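Local coordinates for XC6422 protein (Xanthomonas campestris, PDB 2FUK) that probably works as a small serine hydrolase of the alpha/beta-hydrolase fold, built without a lid and with its natural substrate not established, at residues Ala116-Gly121 against Ser194-Arg199; Ser139-Ala144 against Asp164-Val169; Gln157-Gln162 against Thr186-Pro191. One frame throughout, in Å; residues are numbered along the deposited sequence.

Contact 1. Residues Ala116-Gly121 against Ser194-Arg199; sequences AGFSFG and SHFFHR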
loop_
_atom_site.group_PDB
_atom_site.type_symbol
_atom_site.label_atom_id
_atom_site.label_comp_id
_atom_site.label_asym_id
_atom_site.label_seq_id
_atom_site.Cartn_x
_atom_site.Cartn_y
_atom_site.Cartn_z
ATOM N N ALA A 116 13.398 -5.489 -12.394
ATOM C CA ALA A 116 13.802 -5.041 -11.069
ATOM C C ALA A 116 14.407 -6.234 -10.353
ATOM O O ALA A 116 14.135 -7.383 -10.698
ATOM C CB ALA A 116 12.598 -4.515 -10.284
ATOM N N GLY A 117 15.232 -5.961 -9.356
ATOM C CA GLY A 117 15.837 -7.048 -8.622
ATOM C C GLY A 117 16.396 -6.558 -7.313
ATOM O O GLY A 117 16.724 -5.385 -7.174
ATOM N N PHE A 118 16.490 -7.471 -6.357
ATOM C CA PHE A 118 17.031 -7.169 -5.043
ATOM C C PHE A 118 18.317 -7.964 -4.819
ATOM O O PHE A 118 18.322 -9.192 -4.932
ATOM C CB PHE A 118 15.987 -7.510 -3.972
ATOM C CG PHE A 118 16.517 -7.480 -2.560
ATOM C CD1 PHE A 118 17.349 -6.450 -2.125
ATOM C CD2 PHE A 118 16.162 -8.481 -1.659
ATOM C CE1 PHE A 118 17.819 -6.418 -0.815
ATOM C CE2 PHE A 118 16.628 -8.460 -0.340
ATOM C CZ PHE A 118 17.457 -7.428 0.084
ATOM N N SER A 119 19.395 -7.240 -4.521
ATOM C CA SER A 119 20.720 -7.806 -4.246
ATOM C C SER A 119 21.187 -8.714 -5.390
ATOM O O SER A 119 21.463 -8.225 -6.487
ATOM C CB SER A 119 20.689 -8.558 -2.906
ATOM O OG SER A 119 21.962 -8.568 -2.279
ATOM N N PHE A 120 21.298 -10.018 -5.149
ATOM C CA PHE A 120 21.711 -10.927 -6.217
ATOM C C PHE A 120 20.796 -10.728 -7.422
ATOM O O PHE A 120 21.241 -10.792 -8.565
ATOM C CB PHE A 120 21.645 -12.385 -5.743
ATOM C CG PHE A 120 21.848 -13.401 -6.843
ATOM C CD1 PHE A 120 20.759 -14.077 -7.390
ATOM C CD2 PHE A 120 23.121 -13.679 -7.330
ATOM C CE1 PHE A 120 20.934 -15.022 -8.407
ATOM C CE2 PHE A 120 23.307 -14.622 -8.345
ATOM C CZ PHE A 120 22.210 -15.293 -8.884
ATOM N N GLY A 121 19.516 -10.476 -7.155
ATOM C CA GLY A 121 18.565 -10.271 -8.232
ATOM C C GLY A 121 18.837 -8.996 -9.011
ATOM O O GLY A 121 18.468 -8.882 -10.179
ATOM N N SER A 194 18.607 -1.224 6.895
ATOM C CA SER A 194 19.366 -2.459 6.750
ATOM C C SER A 194 19.210 -3.108 5.374
ATOM O O SER A 194 18.409 -2.671 4.543
ATOM C CB SER A 194 18.962 -3.457 7.839
ATOM O OG SER A 194 17.606 -3.856 7.710
ATOM N N HIS A 195 19.970 -4.173 5.156
ATOM C CA HIS A 195 19.959 -4.877 3.881
ATOM C C HIS A 195 18.576 -5.353 3.444
ATOM O O HIS A 195 18.247 -5.299 2.259
ATOM C CB HIS A 195 20.911 -6.073 3.928
ATOM C CG HIS A 195 21.060 -6.768 2.611
ATOM N ND1 HIS A 195 21.579 -6.142 1.498
ATOM C CD2 HIS A 195 20.734 -8.024 2.220
ATOM C CE1 HIS A 195 21.566 -6.983 0.478
ATOM N NE2 HIS A 195 21.059 -8.131 0.890
ATOM N N PHE A 196 17.774 -5.829 4.396
ATOM C CA PHE A 196 16.436 -6.317 4.081
ATOM C C PHE A 196 15.354 -5.289 4.409
ATOM O O PHE A 196 14.179 -5.619 4.504
ATOM C CB PHE A 196 16.170 -7.632 4.820
ATOM C CG PHE A 196 17.108 -8.738 4.425
ATOM C CD1 PHE A 196 16.940 -9.415 3.220
ATOM C CD2 PHE A 196 18.185 -9.076 5.238
ATOM C CE1 PHE A 196 17.831 -10.413 2.831
ATOM C CE2 PHE A 196 19.083 -10.073 4.857
ATOM C CZ PHE A 196 18.907 -10.741 3.654
ATOM N N PHE A 197 15.766 -4.038 4.582
ATOM C CA PHE A 197 14.822 -2.957 4.861
ATOM C C PHE A 197 13.867 -3.260 6.006
ATOM O O PHE A 197 12.655 -3.038 5.896
ATOM C CB PHE A 197 14.022 -2.631 3.597
ATOM C CG PHE A 197 14.881 -2.252 2.420
ATOM C CD1 PHE A 197 15.566 -3.223 1.697
ATOM C CD2 PHE A 197 15.058 -0.913 2.079
ATOM C CE1 PHE A 197 16.420 -2.867 0.656
ATOM C CE2 PHE A 197 15.908 -0.542 1.038
ATOM C CZ PHE A 197 16.592 -1.519 0.328
ATOM N N HIS A 198 14.422 -3.775 7.100
ATOM C CA HIS A 198 13.651 -4.115 8.291
ATOM C C HIS A 198 12.901 -2.887 8.794
ATOM O O HIS A 198 13.504 -1.842 9.061
ATOM C CB HIS A 198 14.595 -4.632 9.382
ATOM C CG HIS A 198 13.920 -4.937 10.684
ATOM N ND1 HIS A 198 13.284 -6.132 10.937
ATOM C CD2 HIS A 198 13.801 -4.201 11.814
ATOM C CE1 HIS A 198 12.806 -6.121 12.169
ATOM N NE2 HIS A 198 13.106 -4.960 12.722
ATOM N N ARG A 199 11.582 -3.029 8.919
ATOM C CA ARG A 199 10.702 -1.959 9.384
ATOM C C ARG A 199 10.847 -0.706 8.520
ATOM O O ARG A 199 10.623 0.422 8.966
ATOM C CB ARG A 199 10.990 -1.659 10.858
ATOM C CG ARG A 199 10.727 -2.851 11.787
ATOM C CD ARG A 199 9.253 -3.256 11.785
ATOM N NE ARG A 199 8.949 -4.377 12.675
ATOM C CZ ARG A 199 9.086 -5.665 12.359
ATOM N NH1 ARG A 199 8.778 -6.601 13.252
ATOM N NH2 ARG A 199 9.530 -6.025 11.162
HETATM O O HOH W 1 21.334 -10.863 -0.347
#
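The imidazole of His195 carries Phe118 CZ over one face, 3.7 Å above the plane and offset toward the rim, while Ser119 OG sits at its edge, in the plane, 3.2 Å from His195 CE1. Phe118 and Ser119 belong to a tight strand-to-helix turn with the Gly117-Phe118-Ser119-Phe120-Gly121 pattern of a nucleophile elbow, and His195 comes from the loop between strand 186-190 and helix 201-212. The pairing is consistent with the nucleophile and histidine of a serine-hydrolase triad. Asp166, hydrogen-bonded to His195 ND1 through OD2, would be the third member.

The phenyl ring of Phe118 has Ser119 CB over one face, toward the rim, and takes its contacts across to 194-199 mostly at the edge. Phe196 CD1 lies in its plane, 3.7 Å from Phe118 CE2, with the two planes turned 78° apart; the Phe196 ring in turn has His195 CD2 over one face. These three rings form an aromatic cluster, and Phe118 CE1 also reaches the edge of the Phe197 ring. The carbonyl of His195 points at the same Phe118 rim, its O 3.1 Å from Phe118 CZ; this buried oxygen has no hydrogen-bonding partner in the model.

Ser119 has a positive phi of 55° with psi at -113°, the strained backbone expected of such an elbow. Its OG, anti to the backbone N, is directed at the imidazole. One water finishes the arrangement, hydrogen-bonded to both side chains: its oxygen is 3.1 Å from Ser119 OG and 3.0 Å from His195 NE2.

Contact 2. Residues Ser139-Ala144 against Asp164-Val169; sequences SIAPPA and DADEIV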
loop_
_atom_site.group_PDB
_atom_site.type_symbol
_atom_site.label_atom_id
_atom_site.label_comp_id
_atom_site.label_asym_id
_atom_site.label_seq_id
_atom_site.Cartn_x
_atom_site.Cartn_y
_atom_site.Cartn_z
ATOM N N SER A 139 17.190 -1.351 -9.398
ATOM C CA SER A 139 18.162 -2.133 -8.641
ATOM C C SER A 139 18.070 -1.796 -7.165
ATOM O O SER A 139 18.333 -0.667 -6.774
ATOM C CB SER A 139 19.586 -1.831 -9.120
ATOM O OG SER A 139 19.702 -2.003 -10.517
ATOM N N ILE A 140 17.690 -2.774 -6.355
ATOM C CA ILE A 140 17.585 -2.579 -4.921
ATOM C C ILE A 140 18.794 -3.267 -4.292
ATOM O O ILE A 140 18.946 -4.479 -4.390
ATOM C CB ILE A 140 16.284 -3.201 -4.376
ATOM C CG1 ILE A 140 15.078 -2.604 -5.119
ATOM C CG2 ILE A 140 16.181 -2.947 -2.879
ATOM C CD1 ILE A 140 13.746 -3.264 -4.777
ATOM N N ALA A 141 19.649 -2.475 -3.656
ATOM C CA ALA A 141 20.859 -2.976 -3.022
ATOM C C ALA A 141 21.761 -3.738 -3.994
ATOM O O ALA A 141 22.113 -4.899 -3.749
ATOM C CB ALA A 141 20.503 -3.857 -1.830
ATOM N N PRO A 142 22.152 -3.096 -5.112
ATOM C CA PRO A 142 23.024 -3.791 -6.067
ATOM C C PRO A 142 24.277 -4.168 -5.298
ATOM O O PRO A 142 24.918 -3.313 -4.702
ATOM C CB PRO A 142 23.284 -2.732 -7.138
ATOM C CG PRO A 142 23.168 -1.435 -6.373
ATOM C CD PRO A 142 21.962 -1.688 -5.497
ATOM N N PRO A 143 24.636 -5.456 -5.301
ATOM C CA PRO A 143 25.816 -5.930 -4.578
ATOM C C PRO A 143 27.181 -5.535 -5.122
ATOM O O PRO A 143 27.981 -6.400 -5.466
ATOM C CB PRO A 143 25.609 -7.441 -4.563
ATOM C CG PRO A 143 24.982 -7.680 -5.893
ATOM C CD PRO A 143 23.948 -6.572 -5.978
ATOM N N ALA A 144 27.451 -4.233 -5.197
ATOM C CA ALA A 144 28.750 -3.772 -5.672
ATOM C C ALA A 144 29.795 -4.239 -4.667
ATOM O O ALA A 144 29.529 -4.320 -3.460
ATOM C CB ALA A 144 28.769 -2.260 -5.780
ATOM N N ASP A 164 21.395 2.795 3.693
ATOM C CA ASP A 164 22.678 3.309 4.151
ATOM C C ASP A 164 23.268 2.657 5.392
ATOM O O ASP A 164 24.333 3.065 5.859
ATOM C CB ASP A 164 22.593 4.820 4.339
ATOM C CG ASP A 164 23.299 5.572 3.235
ATOM O OD1 ASP A 164 22.818 6.654 2.855
ATOM O OD2 ASP A 164 24.349 5.086 2.752
ATOM N N ALA A 165 22.589 1.645 5.919
ATOM C CA ALA A 165 23.073 0.903 7.080
ATOM C C ALA A 165 23.103 -0.582 6.710
ATOM O O ALA A 165 22.953 -1.456 7.564
ATOM C CB ALA A 165 22.164 1.138 8.281
ATOM N N ASP A 166 23.304 -0.845 5.420
ATOM C CA ASP A 166 23.371 -2.200 4.872
ATOM C C ASP A 166 24.645 -2.882 5.398
ATOM O O ASP A 166 25.748 -2.370 5.207
ATOM C CB ASP A 166 23.414 -2.117 3.342
ATOM C CG ASP A 166 23.107 -3.444 2.667
ATOM O OD1 ASP A 166 23.503 -4.551 3.086
ATOM O OD2 ASP A 166 22.403 -3.317 1.638
ATOM N N GLU A 167 24.487 -4.035 6.050
ATOM C CA GLU A 167 25.604 -4.786 6.633
ATOM C C GLU A 167 26.188 -5.814 5.672
ATOM O O GLU A 167 27.306 -6.292 5.869
ATOM C CB GLU A 167 25.131 -5.520 7.899
ATOM C CG GLU A 167 26.169 -6.413 8.577
ATOM C CD GLU A 167 27.220 -5.622 9.317
ATOM O OE1 GLU A 167 26.960 -4.434 9.610
ATOM O OE2 GLU A 167 28.298 -6.191 9.615
ATOM N N ILE A 168 25.417 -6.157 4.646
ATOM C CA ILE A 168 25.828 -7.145 3.656
ATOM C C ILE A 168 26.519 -6.464 2.478
ATOM O O ILE A 168 27.638 -6.829 2.108
ATOM C CB ILE A 168 24.596 -7.948 3.161
ATOM C CG1 ILE A 168 23.916 -8.647 4.344
ATOM C CG2 ILE A 168 25.004 -8.936 2.088
ATOM C CD1 ILE A 168 24.819 -9.567 5.151
ATOM N N VAL A 169 25.847 -5.481 1.886
ATOM C CA VAL A 169 26.401 -4.732 0.766
ATOM C C VAL A 169 26.937 -3.420 1.315
ATOM O O VAL A 169 26.218 -2.692 1.991
ATOM C CB VAL A 169 25.335 -4.410 -0.297
ATOM C CG1 VAL A 169 25.931 -3.513 -1.370
ATOM C CG2 VAL A 169 24.805 -5.694 -0.910
#
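Val169 drives both of its methyls into the bend that follows strand 136-140, and this is where the contact is tight. CG1, anti to the backbone N (chi1 174°), presses on the carbonyl of Pro142, 3.5 Å from its O. The other branch, CG2, lies 3.8 Å from Pro143 CA, touches the Pro143 ring at CB and also reaches Ala141 O. Much of what the valine meets is therefore backbone, held in shape by an inverse gamma turn centred on Pro143: Ala144 N donates to Pro142 O over 2.7 Å, so a single carbonyl oxygen takes a bond and a methyl contact together.

The other half is looser. Asp166 meets the bend through OD2 alone, 4.0 Å from Ala141 CB, and beyond it Glu167 and Ile168 lie on the exposed side, though the Ile168 side chain still touches His195. What shapes this turn, exposed only in its middle, is the carboxylate itself. Asp166 OD1 accepts from Ile168 N nearly along its C-O axis (N-H...O 137°) and from Val169 N, a straighter bond of 2.8 Å at 166° arriving from above the carboxylate plane. The first closes an Asx turn and the second an Asx motif. Together they grip OD1 and, with OD2 taken by the histidine, hold the carboxylate's rotation and keep Val169 in position.

In the fold, the contact joins the C-terminal end of strand 136-140 to the loop between strand 158-163 and helix 171-178. Val174 of that helix packs against both Pro142 and Val169, Pro142 also touches Val160 and Gln162 of strand 158-163, and on the strand 112-118 side Phe118 covers Ala141.

Contact 3. Residues Gln157-Gln162 against Thr186-Pro191; sequences QWLVIQ and TLVRMP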
loop_
_atom_site.group_PDB
_atom_site.type_symbol
_atom_site.label_atom_id
_atom_site.label_comp_id
_atom_site.label_asym_id
_atom_site.label_seq_id
_atom_site.Cartn_x
_atom_site.Cartn_y
_atom_site.Cartn_z
ATOM N N GLN A 157 16.482 4.907 -18.226
ATOM C CA GLN A 157 15.654 5.033 -17.034
ATOM C C GLN A 157 16.020 3.903 -16.078
ATOM O O GLN A 157 15.507 2.791 -16.181
ATOM C CB GLN A 157 14.175 4.980 -17.425
ATOM C CG GLN A 157 13.773 6.187 -18.281
ATOM C CD GLN A 157 12.396 6.077 -18.923
ATOM O OE1 GLN A 157 11.851 7.077 -19.383
ATOM N NE2 GLN A 157 11.838 4.873 -18.976
ATOM N N TRP A 158 16.923 4.215 -15.153
ATOM C CA TRP A 158 17.428 3.264 -14.174
ATOM C C TRP A 158 17.393 3.871 -12.774
ATOM O O TRP A 158 17.876 4.986 -12.552
ATOM C CB TRP A 158 18.855 2.872 -14.577
ATOM C CG TRP A 158 19.583 1.937 -13.653
ATOM C CD1 TRP A 158 19.038 1.043 -12.774
ATOM C CD2 TRP A 158 21.004 1.789 -13.547
ATOM N NE1 TRP A 158 20.037 0.349 -12.123
ATOM C CE2 TRP A 158 21.252 0.788 -12.582
ATOM C CE3 TRP A 158 22.094 2.405 -14.180
ATOM C CZ2 TRP A 158 22.547 0.391 -12.228
ATOM C CZ3 TRP A 158 23.383 2.010 -13.829
ATOM C CH2 TRP A 158 23.597 1.013 -12.861
ATOM N N LEU A 159 16.807 3.130 -11.839
ATOM C CA LEU A 159 16.679 3.576 -10.458
ATOM C C LEU A 159 17.406 2.641 -9.498
ATOM O O LEU A 159 17.250 1.423 -9.578
ATOM C CB LEU A 159 15.200 3.641 -10.068
ATOM C CG LEU A 159 14.850 3.885 -8.597
ATOM C CD1 LEU A 159 15.275 5.281 -8.175
ATOM C CD2 LEU A 159 13.348 3.713 -8.408
ATOM N N VAL A 160 18.197 3.223 -8.601
ATOM C CA VAL A 160 18.931 2.458 -7.600
ATOM C C VAL A 160 18.487 2.906 -6.209
ATOM O O VAL A 160 18.427 4.104 -5.922
ATOM C CB VAL A 160 20.460 2.673 -7.718
ATOM C CG1 VAL A 160 21.169 2.005 -6.537
ATOM C CG2 VAL A 160 20.971 2.090 -9.023
ATOM N N ILE A 161 18.158 1.940 -5.358
ATOM C CA ILE A 161 17.748 2.217 -3.988
ATOM C C ILE A 161 18.701 1.466 -3.069
ATOM O O ILE A 161 18.883 0.254 -3.201
ATOM C CB ILE A 161 16.300 1.759 -3.736
ATOM C CG1 ILE A 161 15.365 2.552 -4.652
ATOM C CG2 ILE A 161 15.932 1.955 -2.268
ATOM C CD1 ILE A 161 13.946 2.064 -4.658
ATOM N N GLN A 162 19.315 2.190 -2.141
ATOM C CA GLN A 162 20.276 1.581 -1.237
ATOM C C GLN A 162 20.093 1.946 0.228
ATOM O O GLN A 162 19.972 3.119 0.569
ATOM C CB GLN A 162 21.690 1.979 -1.674
ATOM C CG GLN A 162 22.796 1.493 -0.742
ATOM C CD GLN A 162 22.923 -0.014 -0.755
ATOM O OE1 GLN A 162 23.039 -0.657 0.293
ATOM N NE2 GLN A 162 22.911 -0.587 -1.944
ATOM N N THR A 186 19.177 7.304 -11.119
ATOM C CA THR A 186 18.525 7.991 -10.018
ATOM C C THR A 186 18.912 7.151 -8.803
ATOM O O THR A 186 18.878 5.923 -8.859
ATOM C CB THR A 186 16.987 7.988 -10.206
ATOM O OG1 THR A 186 16.654 8.647 -11.435
ATOM C CG2 THR A 186 16.304 8.695 -9.059
ATOM N N LEU A 187 19.307 7.807 -7.720
ATOM C CA LEU A 187 19.721 7.100 -6.519
ATOM C C LEU A 187 18.966 7.569 -5.281
ATOM O O LEU A 187 18.846 8.762 -5.031
ATOM C CB LEU A 187 21.226 7.299 -6.288
ATOM C CG LEU A 187 21.775 6.775 -4.955
ATOM C CD1 LEU A 187 21.597 5.267 -4.883
ATOM C CD2 LEU A 187 23.244 7.150 -4.819
ATOM N N VAL A 188 18.440 6.623 -4.517
ATOM C CA VAL A 188 17.751 6.962 -3.285
ATOM C C VAL A 188 18.500 6.265 -2.162
ATOM O O VAL A 188 18.578 5.037 -2.122
ATOM C CB VAL A 188 16.281 6.488 -3.277
ATOM C CG1 VAL A 188 15.679 6.678 -1.883
ATOM C CG2 VAL A 188 15.481 7.273 -4.289
ATOM N N ARG A 189 19.103 7.062 -1.288
ATOM C CA ARG A 189 19.832 6.539 -0.147
ATOM C C ARG A 189 18.873 6.613 1.035
ATOM O O ARG A 189 18.381 7.689 1.382
ATOM C CB ARG A 189 21.085 7.378 0.113
ATOM C CG ARG A 189 22.137 7.216 -0.968
ATOM C CD ARG A 189 23.348 8.109 -0.733
ATOM N NE ARG A 189 23.924 7.918 0.593
ATOM C CZ ARG A 189 25.107 8.393 0.965
ATOM N NH1 ARG A 189 25.845 9.091 0.105
ATOM N NH2 ARG A 189 25.552 8.177 2.195
ATOM N N MET A 190 18.592 5.461 1.632
ATOM C CA MET A 190 17.676 5.397 2.755
ATOM C C MET A 190 18.470 5.328 4.055
ATOM O O MET A 190 19.184 4.364 4.317
ATOM C CB MET A 190 16.746 4.185 2.591
ATOM C CG MET A 190 15.848 4.283 1.347
ATOM S SD MET A 190 14.705 2.892 1.152
ATOM C CE MET A 190 13.995 2.926 2.823
ATOM N N PRO A 191 18.373 6.377 4.878
ATOM C CA PRO A 191 19.109 6.389 6.139
ATOM C C PRO A 191 18.694 5.303 7.125
ATOM O O PRO A 191 17.534 4.903 7.169
ATOM C CB PRO A 191 18.848 7.797 6.671
ATOM C CG PRO A 191 17.497 8.102 6.161
ATOM C CD PRO A 191 17.555 7.591 4.731
#
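Leu159 CD1, turned toward the neighbouring strand by a chi2 of 67°, meets Thr186 CG2 at 3.7 Å; on the reverse side of the sheet Leu187 CD1 meets Val160 CG1, also at 3.7 Å. In both pairs the side chains cross obliquely, touching methyl to methyl, and the two leucines have nearly the same shape, each with CG anti to its backbone N. Further along, Ile161 CG2 meets the sulphur of Met190, SD, at 3.8 Å, while its CG1 runs beside Val188 CB.

The strands 158-162 and 186-190 are parallel, their axes 4.8 Å apart at 13°, and pair residue by residue from Leu159 with Thr186 to Gln162 with Arg189. Leu159, Ile161, Thr186 and Val188 share one face, where helix 201-212 packs through Val212, Leu208 and Ala207. Val160, Leu187, Gln162 and Arg189 share the other, beneath helix 171-178, the connecting helix of this beta-alpha-beta unit. Tyr175 of that helix touches Leu187, Gln162 and Arg189. Beside them the Trp158 ring has Val160 CG2 over one face and bonds through NE1 to Ser139 OG.

Five backbone hydrogen bonds stitch the pair. Thr186 N to Trp158 O, at 3.0 Å, is the most bent at the hydrogen, with an N-H...O angle of 139°; Met190 N to Gln162 O, at 2.9 Å, is the straightest by that measure, though its donor is tilted from the carbonyl plane. The cohesion is thus backbone bonding between two layers of aliphatic contact, with the charged end of Arg189 kept out of it: its NE makes a salt bridge to Asp164 OD1, pinning this edge strand to the chain just beyond strand 158-163.

How the contacts relate
All three contacts reach one mixed sheet, in which strands 112-118, 136-140, 158-163 and 186-190 lie side by side in parallel. The centres of contacts 1 and 2 are about 7 Å apart, and contact 3 lies about 12 Å from contact 1 and 11 Å from contact 2. Along the chain, contacts 2 and 3 interleave, and both fall between the two segments of contact 1. Backbone pairing links them: Ser119 N probably bonds to Ile140 O, and Asp164 N to Met190 O. Contact 3 forms one edge of the sheet; from the C-terminal ends of its strands the loops bearing Asp166 and His195 emerge, bringing the probable triad together beside Ser119.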